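Peptidyl-prolyl cis-trans isomerase cyclophilin-type (Toxoplasma gondii, PDB 3BO7) probably catalyses the cis-trans isomerisation of peptide bonds preceding proline, as a member of the cyclophilin family, and so speeds protein folding. Local coordinates at residues D25-L37 / I80-D94. Residues are numbered along the deposited sequence; the frame is centred on the assembly and turned at random.
Sequences DMAPRACDSFLRL and ISGFPGGAPFEDEFD. With SO4 (sulfate ion), chain I; EDO (1,2-ethanediol), chain N.
Glu92 reaches the first turn of helix 28-39, one of the helices packed on the cyclophilin beta barrel, and its carboxylate takes two backbone N-H groups there. Glu92 OE2 accepts from Arg29 N (2.9 Å) through its syn lone pair, and Glu92 OE1 is met by Ala30 N (3.0 Å) on the syn side, somewhat out of the carboxylate plane. Two bonds from consecutive residues fix the rotation of the carboxylate, and the helix N-terminus would probably stabilise its negative charge. One turn on, packing is tight: Gly82 N points almost straight (174°) at Ser33 OG, 2.7 Å away, which lies anti to its own backbone N. Gly82 CA makes a CA-H...O contact with Ser33 O at 3.3 Å. Phe89 sets CE1 against Ala30 CA at 3.5 Å, while Ala30 also touches Phe136 of the barrel strand 135-141.

The outer side is looser: Arg29, Arg36 and Pro84 are exposed, and one sulfate and one ethanediol, probably from crystallisation, bind among them. Bent at chi2 and chi3, Arg29 lays its guanidinium over one face of Phe83, planes 18° apart, an off-centre cation-pi stack; its NH1 also binds a sulfate oxygen. Arg36 instead meets the ring edge, its guanidinium turned 72° from the ring, and bridges Asp32 with NE and NH2, one to each oxygen, both from above the carboxylate plane. At the other end, one water links Met26 O to Phe93 O, and Met26 CG lies 3.4 Å from OD2 of Asp94, which also pairs with Arg96.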
ATOM      1  N   ASP A  25      -1.021 -16.102   1.386  1.00 33.85           N
ATOM      2  CA  ASP A  25      -0.482 -17.398   0.992  1.00 34.22           C
ATOM      3  C   ASP A  25       0.932 -17.317   0.393  1.00 34.51           C
ATOM      4  O   ASP A  25       1.723 -18.260   0.531  1.00 34.91           O
ATOM      5  CB  ASP A  25      -1.442 -18.130   0.035  1.00 34.12           C
ATOM      6  CG  ASP A  25      -1.817 -17.304  -1.202  1.00 34.68           C
ATOM      7  OD1 ASP A  25      -1.788 -16.056  -1.163  1.00 33.67           O
ATOM      8  OD2 ASP A  25      -2.165 -17.924  -2.227  1.00 35.60           O
ATOM      9  N   MET A  26       1.243 -16.196  -0.259  1.00 34.15           N
ATOM     10  CA  MET A  26       2.507 -16.017  -0.982  1.00 33.86           C
ATOM     11  C   MET A  26       3.392 -14.932  -0.360  1.00 33.48           C
ATOM     12  O   MET A  26       4.606 -14.922  -0.566  1.00 33.61           O
ATOM     13  CB  MET A  26       2.244 -15.696  -2.457  1.00 33.44           C
ATOM     14  CG  MET A  26       1.703 -16.865  -3.267  1.00 33.86           C
ATOM     15  SD  MET A  26       1.249 -16.435  -4.963  1.00 35.19           S
ATOM     16  CE  MET A  26      -0.373 -15.711  -4.758  1.00 34.71           C
ATOM     17  N   ALA A  27       2.779 -14.019   0.390  1.00 32.91           N
ATOM     18  CA  ALA A  27       3.513 -12.975   1.105  1.00 32.62           C
ATOM     19  C   ALA A  27       2.989 -12.794   2.541  1.00 32.30           C
ATOM     20  O   ALA A  27       2.557 -11.700   2.906  1.00 32.35           O
ATOM     21  CB  ALA A  27       3.484 -11.645   0.319  1.00 31.89           C
ATOM     22  N   PRO A  28       3.045 -13.871   3.357  1.00 32.46           N
ATOM     23  CA  PRO A  28       2.494 -13.893   4.719  1.00 32.65           C
ATOM     24  C   PRO A  28       2.988 -12.790   5.651  1.00 32.88           C
ATOM     25  O   PRO A  28       2.184 -12.204   6.374  1.00 33.11           O
ATOM     26  CB  PRO A  28       2.921 -15.272   5.257  1.00 32.65           C
ATOM     27  CG  PRO A  28       3.977 -15.768   4.304  1.00 31.67           C
ATOM     28  CD  PRO A  28       3.647 -15.175   3.001  1.00 32.11           C
ATOM     29  N   ARG A  29       4.288 -12.502   5.640  1.00 33.30           N
ATOM     30  CA  ARG A  29       4.857 -11.520   6.581  1.00 33.28           C
ATOM     31  C   ARG A  29       4.373 -10.101   6.299  1.00 32.96           C
ATOM     32  O   ARG A  29       4.058  -9.346   7.227  1.00 32.93           O
ATOM     33  CB  ARG A  29       6.383 -11.582   6.565  1.00 33.76           C
ATOM     34  CG  ARG A  29       6.944 -12.914   7.027  1.00 35.88           C
ATOM     35  CD  ARG A  29       7.600 -12.789   8.391  1.00 39.86           C
ATOM     36  NE  ARG A  29       6.692 -13.028   9.503  1.00 42.75           N
ATOM     37  CZ  ARG A  29       6.915 -12.626  10.754  1.00 43.49           C
ATOM     38  NH1 ARG A  29       8.011 -11.937  11.057  1.00 41.86           N
ATOM     39  NH2 ARG A  29       6.019 -12.898  11.700  1.00 44.01           N
ATOM     40  N   ALA A  30       4.301  -9.750   5.017  1.00 32.44           N
ATOM     41  CA  ALA A  30       3.834  -8.432   4.606  1.00 32.17           C
ATOM     42  C   ALA A  30       2.342  -8.246   4.887  1.00 32.15           C
ATOM     43  O   ALA A  30       1.911  -7.164   5.282  1.00 32.14           O
ATOM     44  CB  ALA A  30       4.160  -8.180   3.126  1.00 31.87           C
ATOM     45  N   CYS A  31       1.561  -9.306   4.690  1.00 32.55           N
ATOM     46  CA  CYS A  31       0.122  -9.275   4.955  1.00 32.52           C
ATOM     47  C   CYS A  31      -0.138  -9.191   6.447  1.00 32.53           C
ATOM     48  O   CYS A  31      -0.941  -8.371   6.902  1.00 32.55           O
ATOM     49  CB  CYS A  31      -0.552 -10.501   4.366  1.00 32.34           C
ATOM     50  SG  CYS A  31      -0.504 -10.511   2.587  1.00 33.35           S
ATOM     51  N   ASP A  32       0.571 -10.023   7.203  1.00 32.53           N
ATOM     52  CA  ASP A  32       0.489 -10.018   8.662  1.00 32.83           C
ATOM     53  C   ASP A  32       0.826  -8.653   9.259  1.00 32.93           C
ATOM     54  O   ASP A  32       0.047  -8.098  10.038  1.00 33.45           O
ATOM     55  CB  ASP A  32       1.408 -11.085   9.240  1.00 32.67           C
ATOM     56  CG  ASP A  32       1.034 -11.469  10.644  1.00 33.63           C
ATOM     57  OD1 ASP A  32       0.030 -10.929  11.167  1.00 35.24           O
ATOM     58  OD2 ASP A  32       1.743 -12.323  11.222  1.00 33.52           O
ATOM     59  N   SER A  33       1.977  -8.107   8.877  1.00 33.09           N
ATOM     60  CA  SER A  33       2.385  -6.772   9.313  1.00 32.77           C
ATOM     61  C   SER A  33       1.291  -5.749   9.055  1.00 32.65           C
ATOM     62  O   SER A  33       0.946  -4.961   9.946  1.00 32.68           O
ATOM     63  CB  SER A  33       3.674  -6.342   8.601  1.00 32.50           C
ATOM     64  OG  SER A  33       4.027  -5.020   8.961  1.00 32.08           O
ATOM     65  N   PHE A  34       0.755  -5.768   7.832  1.00 32.50           N
ATOM     66  CA  PHE A  34      -0.216  -4.780   7.380  1.00 32.68           C
ATOM     67  C   PHE A  34      -1.485  -4.850   8.232  1.00 33.43           C
ATOM     68  O   PHE A  34      -2.011  -3.818   8.668  1.00 33.50           O
ATOM     69  CB  PHE A  34      -0.535  -5.007   5.896  1.00 32.61           C
ATOM     70  CG  PHE A  34      -1.303  -3.879   5.249  1.00 32.24           C
ATOM     71  CD1 PHE A  34      -0.634  -2.794   4.690  1.00 32.12           C
ATOM     72  CD2 PHE A  34      -2.696  -3.901   5.195  1.00 32.35           C
ATOM     73  CE1 PHE A  34      -1.337  -1.744   4.081  1.00 31.83           C
ATOM     74  CE2 PHE A  34      -3.407  -2.848   4.593  1.00 32.50           C
ATOM     75  CZ  PHE A  34      -2.720  -1.772   4.039  1.00 31.84           C
ATOM     76  N   LEU A  35      -1.950  -6.082   8.472  1.00 34.20           N
ATOM     77  CA  LEU A  35      -3.165  -6.354   9.235  1.00 34.57           C
ATOM     78  C   LEU A  35      -2.972  -6.039  10.706  1.00 34.75           C
ATOM     79  O   LEU A  35      -3.885  -5.527  11.358  1.00 35.02           O
ATOM     80  CB  LEU A  35      -3.646  -7.805   9.018  1.00 34.79           C
ATOM     81  CG  LEU A  35      -4.166  -8.126   7.600  1.00 34.47           C
ATOM     82  CD1 LEU A  35      -4.260  -9.627   7.341  1.00 34.62           C
ATOM     83  CD2 LEU A  35      -5.510  -7.458   7.308  1.00 33.26           C
ATOM     84  N   ARG A  36      -1.784  -6.316  11.228  1.00 35.23           N
ATOM     85  CA  ARG A  36      -1.454  -5.894  12.597  1.00 35.63           C
ATOM     86  C   ARG A  36      -1.502  -4.369  12.760  1.00 36.21           C
ATOM     87  O   ARG A  36      -1.884  -3.873  13.824  1.00 37.00           O
ATOM     88  CB  ARG A  36      -0.106  -6.454  13.052  1.00 35.46           C
ATOM     89  CG  ARG A  36      -0.114  -7.965  13.287  1.00 35.62           C
ATOM     90  CD  ARG A  36       1.178  -8.450  13.891  1.00 36.31           C
ATOM     91  NE  ARG A  36       1.449  -9.847  13.568  1.00 37.71           N
ATOM     92  CZ  ARG A  36       2.229 -10.645  14.295  1.00 38.94           C
ATOM     93  NH1 ARG A  36       2.796 -10.183  15.399  1.00 40.44           N
ATOM     94  NH2 ARG A  36       2.437 -11.907  13.930  1.00 38.50           N
ATOM     95  N   LEU A  37      -1.147  -3.640  11.701  1.00 36.18           N
ATOM     96  CA  LEU A  37      -1.191  -2.172  11.692  1.00 36.11           C
ATOM     97  C   LEU A  37      -2.615  -1.662  11.520  1.00 36.39           C
ATOM     98  O   LEU A  37      -3.008  -0.694  12.176  1.00 36.05           O
ATOM     99  CB  LEU A  37      -0.288  -1.593  10.589  1.00 35.96           C
ATOM    100  CG  LEU A  37       1.235  -1.689  10.745  1.00 35.12           C
ATOM    101  CD1 LEU A  37       1.922  -1.222   9.477  1.00 33.75           C
ATOM    102  CD2 LEU A  37       1.727  -0.899  11.941  1.00 32.39           C
ATOM    103  N   ILE A  80       6.781   2.156  11.036  1.00 39.52           N
ATOM    104  CA  ILE A  80       7.147   0.909  11.681  1.00 38.92           C
ATOM    105  C   ILE A  80       6.417  -0.211  10.952  1.00 38.84           C
ATOM    106  O   ILE A  80       5.443   0.050  10.240  1.00 38.85           O
ATOM    107  CB  ILE A  80       6.728   0.898  13.182  1.00 39.03           C
ATOM    108  CG1 ILE A  80       5.290   1.422  13.354  1.00 38.21           C
ATOM    109  CG2 ILE A  80       7.735   1.686  14.036  1.00 38.44           C
ATOM    110  CD1 ILE A  80       4.642   1.057  14.680  1.00 38.80           C
ATOM    111  N   SER A  81       6.881  -1.446  11.114  1.00 38.27           N
ATOM    112  CA  SER A  81       6.100  -2.588  10.674  1.00 37.84           C
ATOM    113  C   SER A  81       5.060  -2.920  11.751  1.00 37.90           C
ATOM    114  O   SER A  81       5.090  -2.346  12.843  1.00 37.65           O
ATOM    115  CB  SER A  81       7.002  -3.787  10.400  1.00 37.80           C
ATOM    116  OG  SER A  81       7.543  -4.296  11.598  1.00 37.29           O
ATOM    117  N   GLY A  82       4.154  -3.848  11.442  1.00 37.73           N
ATOM    118  CA  GLY A  82       3.130  -4.277  12.390  1.00 37.76           C
ATOM    119  C   GLY A  82       3.590  -5.225  13.488  1.00 37.93           C
ATOM    120  O   GLY A  82       2.840  -5.482  14.422  1.00 38.18           O
ATOM    121  N   PHE A  83       4.808  -5.751  13.374  1.00 37.88           N
ATOM    122  CA  PHE A  83       5.370  -6.696  14.344  1.00 38.15           C
ATOM    123  C   PHE A  83       5.851  -6.021  15.642  1.00 38.64           C
ATOM    124  O   PHE A  83       6.147  -4.829  15.638  1.00 38.80           O
ATOM    125  CB  PHE A  83       6.496  -7.499  13.685  1.00 37.90           C
ATOM    126  CG  PHE A  83       6.059  -8.248  12.433  1.00 37.49           C
ATOM    127  CD1 PHE A  83       5.109  -9.272  12.508  1.00 36.35           C
ATOM    128  CD2 PHE A  83       6.600  -7.930  11.187  1.00 36.48           C
ATOM    129  CE1 PHE A  83       4.698  -9.960  11.358  1.00 37.50           C
ATOM    130  CE2 PHE A  83       6.204  -8.616  10.033  1.00 37.13           C
ATOM    131  CZ  PHE A  83       5.248  -9.637  10.121  1.00 37.34           C
ATOM    132  N   PRO A  84       5.882  -6.763  16.775  1.00 39.29           N
ATOM    133  CA  PRO A  84       6.451  -6.181  18.011  1.00 39.26           C
ATOM    134  C   PRO A  84       7.873  -5.649  17.844  1.00 39.13           C
ATOM    135  O   PRO A  84       8.758  -6.365  17.382  1.00 39.49           O
ATOM    136  CB  PRO A  84       6.432  -7.351  19.013  1.00 39.47           C
ATOM    137  CG  PRO A  84       6.129  -8.584  18.217  1.00 39.73           C
ATOM    138  CD  PRO A  84       5.345  -8.119  17.013  1.00 39.59           C
ATOM    139  N   GLY A  85       8.081  -4.395  18.221  1.00 39.16           N
ATOM    140  CA  GLY A  85       9.383  -3.758  18.068  1.00 38.63           C
ATOM    141  C   GLY A  85       9.425  -2.861  16.845  1.00 38.29           C
ATOM    142  O   GLY A  85      10.205  -1.911  16.798  1.00 38.77           O
ATOM    143  N   GLY A  86       8.589  -3.170  15.853  1.00 37.70           N
ATOM    144  CA  GLY A  86       8.457  -2.351  14.647  1.00 36.56           C
ATOM    145  C   GLY A  86       9.608  -2.425  13.657  1.00 35.95           C
ATOM    146  O   GLY A  86       9.708  -1.587  12.781  1.00 36.47           O
ATOM    147  N   ALA A  87      10.469  -3.432  13.777  1.00 35.28           N
ATOM    148  CA  ALA A  87      11.646  -3.545  12.915  1.00 34.39           C
ATOM    149  C   ALA A  87      11.244  -3.868  11.469  1.00 34.11           C
ATOM    150  O   ALA A  87      10.170  -4.426  11.250  1.00 34.42           O
ATOM    151  CB  ALA A  87      12.590  -4.599  13.456  1.00 34.17           C
ATOM    152  N   PRO A  88      12.093  -3.508  10.478  1.00 33.60           N
ATOM    153  CA  PRO A  88      11.802  -3.885   9.093  1.00 32.92           C
ATOM    154  C   PRO A  88      11.788  -5.385   8.900  1.00 32.29           C
ATOM    155  O   PRO A  88      12.461  -6.102   9.634  1.00 32.36           O
ATOM    156  CB  PRO A  88      12.964  -3.264   8.303  1.00 32.80           C
ATOM    157  CG  PRO A  88      14.031  -3.040   9.304  1.00 33.43           C
ATOM    158  CD  PRO A  88      13.334  -2.714  10.573  1.00 33.48           C
ATOM    159  N   PHE A  89      11.026  -5.855   7.916  1.00 31.64           N
ATOM    160  CA  PHE A  89      10.983  -7.280   7.619  1.00 31.23           C
ATOM    161  C   PHE A  89      11.473  -7.577   6.206  1.00 31.88           C
ATOM    162  O   PHE A  89      11.534  -6.685   5.346  1.00 31.55           O
ATOM    163  CB  PHE A  89       9.591  -7.889   7.896  1.00 30.28           C
ATOM    164  CG  PHE A  89       8.474  -7.235   7.143  1.00 29.15           C
ATOM    165  CD1 PHE A  89       8.098  -7.697   5.874  1.00 28.61           C
ATOM    166  CD2 PHE A  89       7.790  -6.167   7.689  1.00 26.57           C
ATOM    167  CE1 PHE A  89       7.065  -7.092   5.173  1.00 27.40           C
ATOM    168  CE2 PHE A  89       6.757  -5.559   6.996  1.00 27.16           C
ATOM    169  CZ  PHE A  89       6.390  -6.020   5.735  1.00 27.67           C
ATOM    170  N   GLU A  90      11.834  -8.840   5.989  1.00 32.77           N
ATOM    171  CA  GLU A  90      12.443  -9.285   4.748  1.00 33.98           C
ATOM    172  C   GLU A  90      11.468  -9.296   3.575  1.00 33.60           C
ATOM    173  O   GLU A  90      10.243  -9.358   3.748  1.00 33.88           O
ATOM    174  CB  GLU A  90      13.079 -10.659   4.936  1.00 33.94           C
ATOM    175  CG  GLU A  90      14.287 -10.648   5.877  1.00 35.93           C
ATOM    176  CD  GLU A  90      15.011 -11.988   5.955  1.00 36.74           C
ATOM    177  OE1 GLU A  90      15.977 -12.103   6.758  1.00 40.07           O
ATOM    178  OE2 GLU A  90      14.623 -12.924   5.215  1.00 41.07           O
ATOM    179  N   ASP A  91      12.028  -9.218   2.379  1.00 33.23           N
ATOM    180  CA  ASP A  91      11.246  -9.247   1.161  1.00 33.05           C
ATOM    181  C   ASP A  91      10.653 -10.635   0.934  1.00 32.63           C
ATOM    182  O   ASP A  91      11.189 -11.645   1.415  1.00 32.51           O
ATOM    183  CB  ASP A  91      12.114  -8.839  -0.034  1.00 33.09           C
ATOM    184  CG  ASP A  91      12.569  -7.384   0.036  1.00 34.17           C
ATOM    185  OD1 ASP A  91      11.745  -6.501   0.379  1.00 33.98           O
ATOM    186  OD2 ASP A  91      13.759  -7.127  -0.261  1.00 34.50           O
ATOM    187  N   GLU A  92       9.539 -10.670   0.212  1.00 32.24           N
ATOM    188  CA  GLU A  92       8.891 -11.919  -0.155  1.00 32.09           C
ATOM    189  C   GLU A  92       8.469 -11.831  -1.605  1.00 32.30           C
ATOM    190  O   GLU A  92       7.604 -11.029  -1.964  1.00 32.41           O
ATOM    191  CB  GLU A  92       7.676 -12.188   0.718  1.00 31.91           C
ATOM    192  CG  GLU A  92       7.968 -12.299   2.208  1.00 30.94           C
ATOM    193  CD  GLU A  92       6.708 -12.195   3.033  1.00 30.40           C
ATOM    194  OE1 GLU A  92       6.124 -11.080   3.090  1.00 30.80           O
ATOM    195  OE2 GLU A  92       6.314 -13.221   3.629  1.00 28.24           O
ATOM    196  N   PHE A  93       9.104 -12.656  -2.431  1.00 32.30           N
ATOM    197  CA  PHE A  93       8.871 -12.662  -3.850  1.00 32.32           C
ATOM    198  C   PHE A  93       8.277 -14.006  -4.217  1.00 32.85           C
ATOM    199  O   PHE A  93       8.426 -14.976  -3.471  1.00 32.96           O
ATOM    200  CB  PHE A  93      10.176 -12.403  -4.612  1.00 31.83           C
ATOM    201  CG  PHE A  93      10.911 -11.160  -4.162  1.00 31.64           C
ATOM    202  CD1 PHE A  93      10.243  -9.936  -4.043  1.00 30.96           C
ATOM    203  CD2 PHE A  93      12.277 -11.211  -3.868  1.00 31.15           C
ATOM    204  CE1 PHE A  93      10.916  -8.790  -3.617  1.00 30.62           C
ATOM    205  CE2 PHE A  93      12.965 -10.061  -3.449  1.00 30.37           C
ATOM    206  CZ  PHE A  93      12.279  -8.849  -3.330  1.00 30.78           C
ATOM    207  N   ASP A  94       7.587 -14.045  -5.355  1.00 33.17           N
ATOM    208  CA  ASP A  94       6.955 -15.250  -5.858  1.00 33.86           C
ATOM    209  C   ASP A  94       6.736 -15.003  -7.340  1.00 34.27           C
ATOM    210  O   ASP A  94       6.295 -13.925  -7.725  1.00 34.48           O
ATOM    211  CB  ASP A  94       5.625 -15.490  -5.127  1.00 33.91           C
ATOM    212  CG  ASP A  94       5.051 -16.888  -5.365  1.00 34.92           C
ATOM    213  OD1 ASP A  94       4.767 -17.253  -6.529  1.00 35.38           O
ATOM    214  OD2 ASP A  94       4.840 -17.611  -4.371  1.00 35.90           O
TER
HETATM  215  S   SO4 I 202      11.029 -11.338   8.821  0.50 22.87           S
HETATM  216  O1  SO4 I 202      10.038 -11.345   7.759  0.50 20.98           O
HETATM  217  O2  SO4 I 202      10.406 -10.929  10.076  0.50 22.19           O
HETATM  218  O3  SO4 I 202      11.612 -12.672   8.999  0.50 22.11           O
HETATM  219  O4  SO4 I 202      12.097 -10.413   8.447  0.50 21.97           O
HETATM  220  C1  EDO N 207       5.730 -12.467  15.321  1.00 66.42           C
HETATM  221  O1  EDO N 207       6.974 -11.935  14.849  1.00 66.27           O
HETATM  222  C2  EDO N 207       5.563 -12.090  16.789  1.00 67.32           C
HETATM  223  O2  EDO N 207       4.178 -12.109  17.165  1.00 67.08           O
HETATM  224  O   HOH W   1       7.621 -15.682  -0.913  1.00 33.34           O
HETATM  225  O   HOH W   2       5.582 -17.481  -1.945  1.00 35.52           O